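Heme-binding protein A / AI-2 binding protein A (PDB 6OFQ) binds peptides such as STSA in the periplasm, probably delivering them to an ABC transporter. Local coordinates at residues 305-308 with 309-312; 462-465 with 466-470; 479-482 with 483-487; 488-491 with 492-496. All blocks are in the same frame, centred on the assembly; numbering follows the deposited sequence.

Contact 1: 305-308 with 309-312; sequences FNNP and LVRL
The guanidinium of Arg311 lies with one face under Pro308, whose CA sits 3.8 Å from Arg311 CZ, over the centre of the group. At its edge NH1 reaches back to the chain ahead of the helix and donates to Phe305 O, at 2.8 Å and a nearly straight 168°, the oxygen lying exactly in the guanidinium plane. Water 1 takes a second bond from Arg311 NH1 at 2.8 Å and gives a weak one to Asn306 O. The aliphatic arm runs back past the first turn, and a bend at chi3 (-59°) turns the guanidinium against Pro308. Asn307 is the N-cap of helix 308-317. With CG opposite its own backbone N (chi1 -173°), its amide swings forward and OD1 accepts from Leu309 N at 2.9 Å, the donor tilted from the carbonyl plane; the same OD1 rests 3.4 Å from Leu309 CB. The backbone oxygen of Asn307 takes the first full helical bond, from Arg311 N at 3.1 Å, and a weak one from Val310 N. Asn307 CB touches Val310 CG2, while Phe305 turns into the interior against Leu298 and Thr375. Arg311 NH2 and, weakly, NE go on to Asp494 O and Ala495 O. The buried cation is thus probably stabilised by the negative ends of carbonyl dipoles and a water, while the cap satisfies an amide that the helix itself cannot.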
loop_
_atom_site.group_PDB
_atom_site.type_symbol
_atom_site.label_atom_id
_atom_site.label_comp_id
_atom_site.label_asym_id
_atom_site.label_seq_id
_atom_site.Cartn_x
_atom_site.Cartn_y
_atom_site.Cartn_z
ATOM N N PHE A 305 3.349 -8.706 25.259
ATOM C CA PHE A 305 2.858 -7.569 24.463
ATOM C C PHE A 305 1.380 -7.236 24.696
ATOM O O PHE A 305 0.928 -6.174 24.276
ATOM C CB PHE A 305 3.114 -7.861 22.988
ATOM C CG PHE A 305 4.555 -8.143 22.697
ATOM C CD1 PHE A 305 5.474 -7.109 22.718
ATOM C CD2 PHE A 305 5.002 -9.432 22.486
ATOM C CE1 PHE A 305 6.826 -7.373 22.576
ATOM C CE2 PHE A 305 6.338 -9.695 22.348
ATOM C CZ PHE A 305 7.267 -8.685 22.396
ATOM N N ASN A 306 0.652 -8.128 25.345
ATOM C CA ASN A 306 -0.679 -7.865 25.886
ATOM C C ASN A 306 -0.687 -7.063 27.150
ATOM O O ASN A 306 -1.765 -6.708 27.620
ATOM C CB ASN A 306 -1.452 -9.156 26.074
ATOM C CG ASN A 306 -0.904 -10.030 27.180
ATOM O OD1 ASN A 306 0.053 -9.711 27.871
ATOM N ND2 ASN A 306 -1.437 -11.252 27.212
ATOM N N ASN A 307 0.450 -6.583 27.631
ATOM C CA ASN A 307 0.565 -5.741 28.823
ATOM C C ASN A 307 0.997 -4.360 28.370
ATOM O O ASN A 307 2.153 -4.173 27.937
ATOM C CB ASN A 307 1.569 -6.364 29.774
ATOM C CG ASN A 307 1.620 -5.640 31.107
ATOM O OD1 ASN A 307 1.422 -4.459 31.201
ATOM N ND2 ASN A 307 1.795 -6.403 32.172
ATOM N N PRO A 308 0.158 -3.324 28.500
ATOM C CA PRO A 308 0.493 -1.981 28.113
ATOM C C PRO A 308 1.812 -1.516 28.717
ATOM O O PRO A 308 2.513 -0.722 28.125
ATOM C CB PRO A 308 -0.686 -1.094 28.606
ATOM C CG PRO A 308 -1.755 -2.079 28.805
ATOM C CD PRO A 308 -1.206 -3.437 29.073
ATOM N N LEU A 309 2.121 -1.928 29.949
ATOM C CA LEU A 309 3.332 -1.399 30.588
ATOM C C LEU A 309 4.559 -1.955 29.888
ATOM O O LEU A 309 5.576 -1.254 29.801
ATOM C CB LEU A 309 3.401 -1.791 32.048
ATOM C CG LEU A 309 2.409 -1.092 32.968
ATOM C CD1 LEU A 309 2.723 -1.387 34.417
ATOM C CD2 LEU A 309 2.165 0.383 32.733
ATOM N N VAL A 310 4.476 -3.189 29.403
ATOM C CA VAL A 310 5.569 -3.733 28.596
ATOM C C VAL A 310 5.763 -2.945 27.316
ATOM O O VAL A 310 6.895 -2.587 26.873
ATOM C CB VAL A 310 5.398 -5.231 28.331
ATOM C CG1 VAL A 310 6.447 -5.705 27.325
ATOM C CG2 VAL A 310 5.554 -6.067 29.603
ATOM N N ARG A 311 4.625 -2.678 26.688
ATOM C CA ARG A 311 4.656 -1.884 25.463
ATOM C C ARG A 311 5.303 -0.534 25.654
ATOM O O ARG A 311 6.084 -0.045 24.812
ATOM C CB ARG A 311 3.296 -1.855 24.787
ATOM C CG ARG A 311 2.687 -3.181 24.449
ATOM C CD ARG A 311 1.493 -3.082 23.537
ATOM N NE ARG A 311 0.387 -2.293 24.052
ATOM C CZ ARG A 311 -0.723 -2.797 24.562
ATOM N NH1 ARG A 311 -0.892 -4.069 24.843
ATOM N NH2 ARG A 311 -1.648 -1.930 24.929
ATOM N N LEU A 312 4.851 0.141 26.707
ATOM C CA LEU A 312 5.403 1.430 27.017
ATOM C C LEU A 312 6.898 1.346 27.299
ATOM O O LEU A 312 7.649 2.195 26.855
ATOM C CB LEU A 312 4.633 2.095 28.160
ATOM C CG LEU A 312 3.212 2.515 27.828
ATOM C CD1 LEU A 312 2.453 2.820 29.098
ATOM C CD2 LEU A 312 3.203 3.754 26.956
HETATM O O HOH W 1 -3.472 -4.938 25.378
#

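Contact 2: 462-465 with 466-470; sequences DAFS and DLLIK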
loop_
_atom_site.group_PDB
_atom_site.type_symbol
_atom_site.label_atom_id
_atom_site.label_comp_id
_atom_site.label_asym_id
_atom_site.label_seq_id
_atom_site.Cartn_x
_atom_site.Cartn_y
_atom_site.Cartn_z
ATOM N N ASP A 462 -12.422 -0.770 21.476
ATOM C CA ASP A 462 -13.738 -0.247 21.144
ATOM C C ASP A 462 -13.814 1.274 21.116
ATOM O O ASP A 462 -14.386 1.900 20.207
ATOM C CB ASP A 462 -14.822 -0.707 22.117
ATOM C CG ASP A 462 -15.260 -2.120 21.825
ATOM O OD1 ASP A 462 -15.418 -2.460 20.621
ATOM O OD2 ASP A 462 -15.425 -2.780 22.874
ATOM N N ALA A 463 -13.183 1.925 22.085
ATOM C CA ALA A 463 -13.220 3.366 22.150
ATOM C C ALA A 463 -12.568 3.995 20.900
ATOM O O ALA A 463 -13.048 4.964 20.288
ATOM C CB ALA A 463 -12.567 3.828 23.457
ATOM N N PHE A 464 -11.452 3.410 20.446
ATOM C CA PHE A 464 -10.712 3.915 19.294
ATOM C C PHE A 464 -11.569 3.620 18.073
ATOM O O PHE A 464 -11.825 4.528 17.229
ATOM C CB PHE A 464 -9.390 3.182 19.187
ATOM C CG PHE A 464 -8.583 3.460 17.967
ATOM C CD1 PHE A 464 -7.819 4.619 17.919
ATOM C CD2 PHE A 464 -8.547 2.562 16.925
ATOM C CE1 PHE A 464 -7.058 4.878 16.810
ATOM C CE2 PHE A 464 -7.723 2.762 15.849
ATOM C CZ PHE A 464 -7.011 3.940 15.799
ATOM N N SER A 465 -12.014 2.378 17.921
ATOM C CA SER A 465 -12.739 1.976 16.732
ATOM C C SER A 465 -14.093 2.680 16.561
ATOM O O SER A 465 -14.376 3.162 15.452
ATOM C CB SER A 465 -12.928 0.476 16.695
ATOM O OG SER A 465 -11.701 -0.245 16.598
ATOM N N ASP A 466 -14.712 2.997 17.689
ATOM C CA ASP A 466 -16.014 3.673 17.630
ATOM C C ASP A 466 -15.834 5.089 17.119
ATOM O O ASP A 466 -16.678 5.634 16.364
ATOM C CB ASP A 466 -16.705 3.704 18.978
ATOM C CG ASP A 466 -17.301 2.343 19.412
ATOM O OD1 ASP A 466 -17.363 1.430 18.579
ATOM O OD2 ASP A 466 -17.608 2.268 20.635
ATOM N N LEU A 467 -14.732 5.761 17.484
ATOM C CA LEU A 467 -14.492 7.092 16.944
ATOM C C LEU A 467 -14.242 7.054 15.465
ATOM O O LEU A 467 -14.707 7.955 14.728
ATOM C CB LEU A 467 -13.270 7.739 17.607
ATOM C CG LEU A 467 -13.480 8.241 19.041
ATOM C CD1 LEU A 467 -12.171 8.483 19.780
ATOM C CD2 LEU A 467 -14.274 9.505 19.066
ATOM N N LEU A 468 -13.515 6.056 14.998
ATOM C CA LEU A 468 -13.285 5.905 13.560
ATOM C C LEU A 468 -14.569 5.665 12.779
ATOM O O LEU A 468 -14.718 6.194 11.682
ATOM C CB LEU A 468 -12.323 4.767 13.231
ATOM C CG LEU A 468 -10.957 4.811 13.958
ATOM C CD1 LEU A 468 -10.045 3.703 13.400
ATOM C CD2 LEU A 468 -10.290 6.153 13.826
ATOM N N ILE A 469 -15.485 4.909 13.369
ATOM C CA ILE A 469 -16.780 4.688 12.760
ATOM C C ILE A 469 -17.583 5.980 12.689
ATOM O O ILE A 469 -18.131 6.310 11.638
ATOM C CB ILE A 469 -17.512 3.534 13.444
ATOM C CG1 ILE A 469 -16.803 2.171 13.234
ATOM C CG2 ILE A 469 -18.975 3.497 12.938
ATOM C CD1 ILE A 469 -17.229 1.117 14.212
ATOM N N LYS A 470 -17.619 6.746 13.783
ATOM C CA LYS A 470 -18.237 8.057 13.709
ATOM C C LYS A 470 -17.663 8.935 12.645
ATOM O O LYS A 470 -18.375 9.666 11.947
ATOM C CB LYS A 470 -18.116 8.781 15.029
ATOM C CG LYS A 470 -18.990 8.200 16.093
ATOM C CD LYS A 470 -18.899 9.061 17.352
ATOM C CE LYS A 470 -19.549 8.404 18.551
ATOM N NZ LYS A 470 -20.995 8.681 18.460
HETATM O O HOH W 2 -15.872 -0.902 18.189
#
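Asp466 folds its carboxylate back beside the preceding turn: CG stands 3.1 Å from Asp462 O, but the carboxylate oxygens make no bond to this carbonyl, which accepts from Asp466 N at 2.8 Å. The acid groups of Asp462 and Asp466 do not touch, and water 2 spans them, donating to Asp462 OD1 at 2.9 Å and to Asp466 OD1 at 2.8 Å. Since Asp462 OD1 is also in a salt bridge with Lys445, part of the negative charge here is probably offset. Leu467 gives only a weak backbone bond to Ala463 O, and its side chain runs on toward Leu483 and Ile490. These are the i to i+4 pairings of the opening turns of helix 462-473, a helix that packs on helix 477-494 and on helix 436-443. Leu468 carries the apolar part. Its CD1 comes to 3.5 Å from Phe464 CE2, and its CG lies over one ring face, displaced toward the rim. With CG opposite the backbone N (chi1 173°), Phe464 sends its ring outward from the helix, where Leu468, one turn on, meets its face. Ile469 ends the row, its N bonded to Ser465 O at 2.9 Å and its CG1 leaning on the same oxygen, while Ser465 OG bonds to Ser461 O and to Lys445 N.

Contact 3: 479-482 with 483-487; sequences EREA and LYLKA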
loop_
_atom_site.group_PDB
_atom_site.type_symbol
_atom_site.label_atom_id
_atom_site.label_comp_id
_atom_site.label_asym_id
_atom_site.label_seq_id
_atom_site.Cartn_x
_atom_site.Cartn_y
_atom_site.Cartn_z
ATOM N N GLU A 479 -15.322 18.289 11.144
ATOM C CA GLU A 479 -15.966 17.361 12.076
ATOM C C GLU A 479 -15.211 16.037 12.174
ATOM O O GLU A 479 -15.049 15.487 13.250
ATOM C CB GLU A 479 -17.454 17.079 11.829
ATOM C CG GLU A 479 -18.302 18.338 11.865
ATOM C CD GLU A 479 -19.753 18.080 11.498
ATOM O OE1 GLU A 479 -20.189 16.933 11.518
ATOM O OE2 GLU A 479 -20.452 19.106 11.303
ATOM N N ARG A 480 -14.815 15.517 11.024
ATOM C CA ARG A 480 -14.019 14.279 11.043
ATOM C C ARG A 480 -12.679 14.497 11.741
ATOM O O ARG A 480 -12.255 13.621 12.508
ATOM C CB ARG A 480 -13.786 13.853 9.571
ATOM C CG ARG A 480 -15.049 13.426 8.847
ATOM C CD ARG A 480 -14.705 12.984 7.413
ATOM N NE ARG A 480 -14.064 11.691 7.403
ATOM C CZ ARG A 480 -13.262 11.190 6.461
ATOM N NH1 ARG A 480 -12.998 11.799 5.347
ATOM N NH2 ARG A 480 -12.758 9.989 6.676
ATOM N N GLU A 481 -12.040 15.628 11.504
ATOM C CA GLU A 481 -10.750 15.934 12.133
ATOM C C GLU A 481 -10.897 15.871 13.651
ATOM O O GLU A 481 -10.049 15.283 14.352
ATOM C CB GLU A 481 -10.267 17.325 11.718
ATOM C CG GLU A 481 -8.885 17.712 12.237
ATOM C CD GLU A 481 -8.318 18.847 11.365
ATOM O OE1 GLU A 481 -9.057 19.845 11.239
ATOM O OE2 GLU A 481 -7.304 18.653 10.639
ATOM N N ALA A 482 -11.968 16.455 14.202
ATOM C CA ALA A 482 -12.105 16.410 15.659
ATOM C C ALA A 482 -12.149 15.032 16.222
ATOM O O ALA A 482 -11.513 14.684 17.222
ATOM C CB ALA A 482 -13.317 17.246 16.096
ATOM N N LEU A 483 -12.825 14.137 15.506
ATOM C CA LEU A 483 -12.901 12.724 15.910
ATOM C C LEU A 483 -11.548 12.019 15.738
ATOM O O LEU A 483 -11.132 11.234 16.605
ATOM C CB LEU A 483 -14.006 12.014 15.117
ATOM C CG LEU A 483 -15.436 12.510 15.412
ATOM C CD1 LEU A 483 -16.394 12.197 14.248
ATOM C CD2 LEU A 483 -15.919 11.808 16.662
ATOM N N TYR A 484 -10.873 12.309 14.631
ATOM C CA TYR A 484 -9.583 11.658 14.434
ATOM C C TYR A 484 -8.497 12.150 15.401
ATOM O O TYR A 484 -7.660 11.345 15.853
ATOM C CB TYR A 484 -9.070 11.829 13.004
ATOM C CG TYR A 484 -9.842 11.026 11.984
ATOM C CD1 TYR A 484 -10.110 9.688 12.234
ATOM C CD2 TYR A 484 -10.248 11.581 10.804
ATOM C CE1 TYR A 484 -10.798 8.916 11.278
ATOM C CE2 TYR A 484 -10.968 10.836 9.897
ATOM C CZ TYR A 484 -11.210 9.485 10.093
ATOM O OH TYR A 484 -11.945 8.775 9.153
ATOM N N LEU A 485 -8.608 13.402 15.853
ATOM C CA LEU A 485 -7.686 13.903 16.871
ATOM C C LEU A 485 -7.819 13.072 18.138
ATOM O O LEU A 485 -6.820 12.685 18.774
ATOM C CB LEU A 485 -7.880 15.395 17.100
ATOM C CG LEU A 485 -7.480 16.350 16.009
ATOM C CD1 LEU A 485 -7.919 17.787 16.234
ATOM C CD2 LEU A 485 -6.000 16.350 15.740
ATOM N N LYS A 486 -9.067 12.829 18.543
ATOM C CA LYS A 486 -9.315 12.070 19.754
ATOM C C LYS A 486 -8.859 10.629 19.546
ATOM O O LYS A 486 -8.274 10.029 20.463
ATOM C CB LYS A 486 -10.806 12.102 20.176
ATOM C CG LYS A 486 -11.349 13.467 20.552
ATOM C CD LYS A 486 -12.850 13.471 20.828
ATOM C CE LYS A 486 -13.248 14.937 21.019
ATOM N NZ LYS A 486 -14.714 15.045 20.778
ATOM N N ALA A 487 -9.132 10.048 18.375
ATOM C CA ALA A 487 -8.671 8.695 18.138
ATOM C C ALA A 487 -7.147 8.577 18.313
ATOM O O ALA A 487 -6.628 7.586 18.843
ATOM C CB ALA A 487 -9.150 8.172 16.790
#
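In the opening half of the long helix 477-494, Arg480 and Tyr484 stand one turn apart and run side by side in the same direction. Arg480 NH2 donates to Tyr484 OH at 2.9 Å, but the N-H is bent (136°) and the hydroxyl oxygen lies 25° out of the guanidinium plane. The nitrogen arrives in the plane of the phenol, at its edge, and the two flat groups are steeply inclined to each other, 67° between planes. A turn at chi3 brings the arginine head level with the hydroxyl instead of letting it run straight on. Nearer the backbone, Tyr484 CD2 rests 3.3 Å from Arg480 O, which also accepts from Tyr484 N at 2.9 Å. The pair belongs to a helix that packs against helix 462-473 and helix 436-443, Tyr484 touching Leu468 of the first and Leu439 of the second. Arg480 has stronger company elsewhere: NH1 forms a salt bridge with Asp434, and NE bonds to Ala471 O. On another flank Glu481 and Leu485 lie alongside each other, CG to CD1 4.1 Å, and Leu485 CG sits 3.2 Å from Glu481 O. The acid end of Glu481 turns to Lys478 in a salt bridge.

Contact 4: 488-491 with 492-496; sequences QEII and HKDAP
The backbone oxygen of Ile491 is held at the last turn of helix 477-494: Ala495 N donates to it at 2.9 Å, with a bent N-H (135°), and Pro496 CD packs against it at 3.3 Å. Ala495 has left helical geometry with a positive phi, which turns the chain and brings the ring of Pro496 back over Ile491. There the two side chains meet at about a right angle, Ile491 CG1 lying 3.7 Å from Pro496 CG and Ile491 CD1 a little further off. With CG1 opposite the backbone N (chi1 -172°), the ethyl arm of Ile491 reaches forward to the proline. On the neighbouring flank Ile490 and Asp494 run side by side; Ile490 CG2 touches Asp494 OD2 at 3.7 Å, and Asp494 N bonds to Ile490 O at 2.9 Å. Lys493 bends twice near its end so that NZ makes a salt bridge with Asp494 OD1 at 2.7 Å, on the syn side but 33° out of the carboxylate plane. The other oxygen, OD2, bonds to Tyr459 OH, so both oxygens of the acid have a partner. His492 stacks its ring on Tyr353. Around this helix end, Ile490 and Ile491 pack on Phe464 of helix 462-473, Trp443 of helix 436-443 lies against Ile491 and Pro496, Ala495 touches helix 308-317, and the chain then enters strand 497-510.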
loop_
_atom_site.group_PDB
_atom_site.type_symbol
_atom_site.label_atom_id
_atom_site.label_comp_id
_atom_site.label_asym_id
_atom_site.label_seq_id
_atom_site.Cartn_x
_atom_site.Cartn_y
_atom_site.Cartn_z
ATOM N N GLN A 488 -6.392 9.549 17.813
ATOM C CA GLN A 488 -4.938 9.540 17.921
ATOM C C GLN A 488 -4.504 9.598 19.354
ATOM O O GLN A 488 -3.503 8.996 19.710
ATOM C CB GLN A 488 -4.377 10.654 17.059
ATOM C CG GLN A 488 -4.385 10.332 15.587
ATOM C CD GLN A 488 -4.111 11.546 14.729
ATOM O OE1 GLN A 488 -2.959 11.904 14.494
ATOM N NE2 GLN A 488 -5.168 12.272 14.418
ATOM N N GLU A 489 -5.237 10.331 20.198
ATOM C CA GLU A 489 -4.928 10.256 21.617
ATOM C C GLU A 489 -5.014 8.874 22.239
ATOM O O GLU A 489 -4.203 8.447 23.070
ATOM C CB GLU A 489 -5.822 11.213 22.431
ATOM C CG GLU A 489 -5.704 12.668 22.079
ATOM C CD GLU A 489 -6.755 13.478 22.843
ATOM O OE1 GLU A 489 -7.722 13.014 23.526
ATOM O OE2 GLU A 489 -6.635 14.692 22.642
ATOM N N ILE A 490 -6.088 8.172 21.885
ATOM C CA ILE A 490 -6.380 6.845 22.462
ATOM C C ILE A 490 -5.270 5.886 22.035
ATOM O O ILE A 490 -4.733 5.150 22.879
ATOM C CB ILE A 490 -7.777 6.322 22.087
ATOM C CG1 ILE A 490 -8.839 7.233 22.758
ATOM C CG2 ILE A 490 -7.937 4.872 22.512
ATOM C CD1 ILE A 490 -10.199 6.857 22.273
ATOM N N ILE A 491 -4.932 5.812 20.755
ATOM C CA ILE A 491 -3.943 4.823 20.339
ATOM C C ILE A 491 -2.560 5.204 20.893
ATOM O O ILE A 491 -1.807 4.305 21.281
ATOM C CB ILE A 491 -3.938 4.634 18.805
ATOM C CG1 ILE A 491 -3.048 3.452 18.400
ATOM C CG2 ILE A 491 -3.539 5.894 18.076
ATOM C CD1 ILE A 491 -3.154 2.972 16.977
ATOM N N HIS A 492 -2.229 6.480 21.001
ATOM C CA HIS A 492 -1.021 6.885 21.706
ATOM C C HIS A 492 -0.961 6.383 23.147
ATOM O O HIS A 492 0.045 5.826 23.610
ATOM C CB HIS A 492 -0.836 8.376 21.670
ATOM C CG HIS A 492 0.372 8.859 22.398
ATOM N ND1 HIS A 492 1.653 8.817 21.884
ATOM C CD2 HIS A 492 0.460 9.461 23.600
ATOM C CE1 HIS A 492 2.468 9.405 22.736
ATOM N NE2 HIS A 492 1.766 9.856 23.756
ATOM N N LYS A 493 -2.069 6.598 23.857
ATOM C CA LYS A 493 -2.144 6.064 25.220
ATOM C C LYS A 493 -2.008 4.579 25.347
ATOM O O LYS A 493 -1.337 4.081 26.271
ATOM C CB LYS A 493 -3.477 6.545 25.850
ATOM C CG LYS A 493 -3.872 5.924 27.180
ATOM C CD LYS A 493 -5.372 5.985 27.480
ATOM C CE LYS A 493 -6.285 5.113 26.607
ATOM N NZ LYS A 493 -6.720 3.711 26.919
ATOM N N ASP A 494 -2.598 3.845 24.413
ATOM C CA ASP A 494 -2.521 2.400 24.459
ATOM C C ASP A 494 -1.201 1.792 23.935
ATOM O O ASP A 494 -0.870 0.655 24.266
ATOM C CB ASP A 494 -3.685 1.738 23.677
ATOM C CG ASP A 494 -5.040 1.961 24.265
ATOM O OD1 ASP A 494 -5.091 2.132 25.497
ATOM O OD2 ASP A 494 -6.049 1.813 23.549
ATOM N N ALA A 495 -0.483 2.560 23.164
ATOM C CA ALA A 495 0.816 2.127 22.634
ATOM C C ALA A 495 0.879 0.716 22.099
ATOM O O ALA A 495 1.727 -0.093 22.522
ATOM C CB ALA A 495 1.906 2.357 23.706
ATOM N N PRO A 496 -0.028 0.326 21.203
ATOM C CA PRO A 496 -0.019 -1.032 20.670
ATOM C C PRO A 496 1.055 -1.283 19.642
ATOM O O PRO A 496 0.914 -2.226 18.858
ATOM C CB PRO A 496 -1.404 -1.155 20.053
ATOM C CG PRO A 496 -1.570 0.211 19.498
ATOM C CD PRO A 496 -1.116 1.111 20.604
#

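Along the chain the four contacts come in series, contact 1 at the start of helix 308-317 and the others on two consecutive helices. Contacts 3 and 4 adjoin on helix 477-494, with centres about 14 Å apart. Contact 2, on helix 462-473, packs against both through apolar side chains, its centre about 10 Å from contact 3 and about 13 Å from contact 4. Contact 1 lies about 12 Å from contact 4, centre to centre, but touches neither contact 2 nor contact 3. Helix 477-494 therefore packs on helix 462-473 and meets the start of helix 308-317 at its end, before strand 497-510 joins the mixed sheet that also holds strands 283-288 and 292-298, probably within one lobe of this type II periplasmic binding protein.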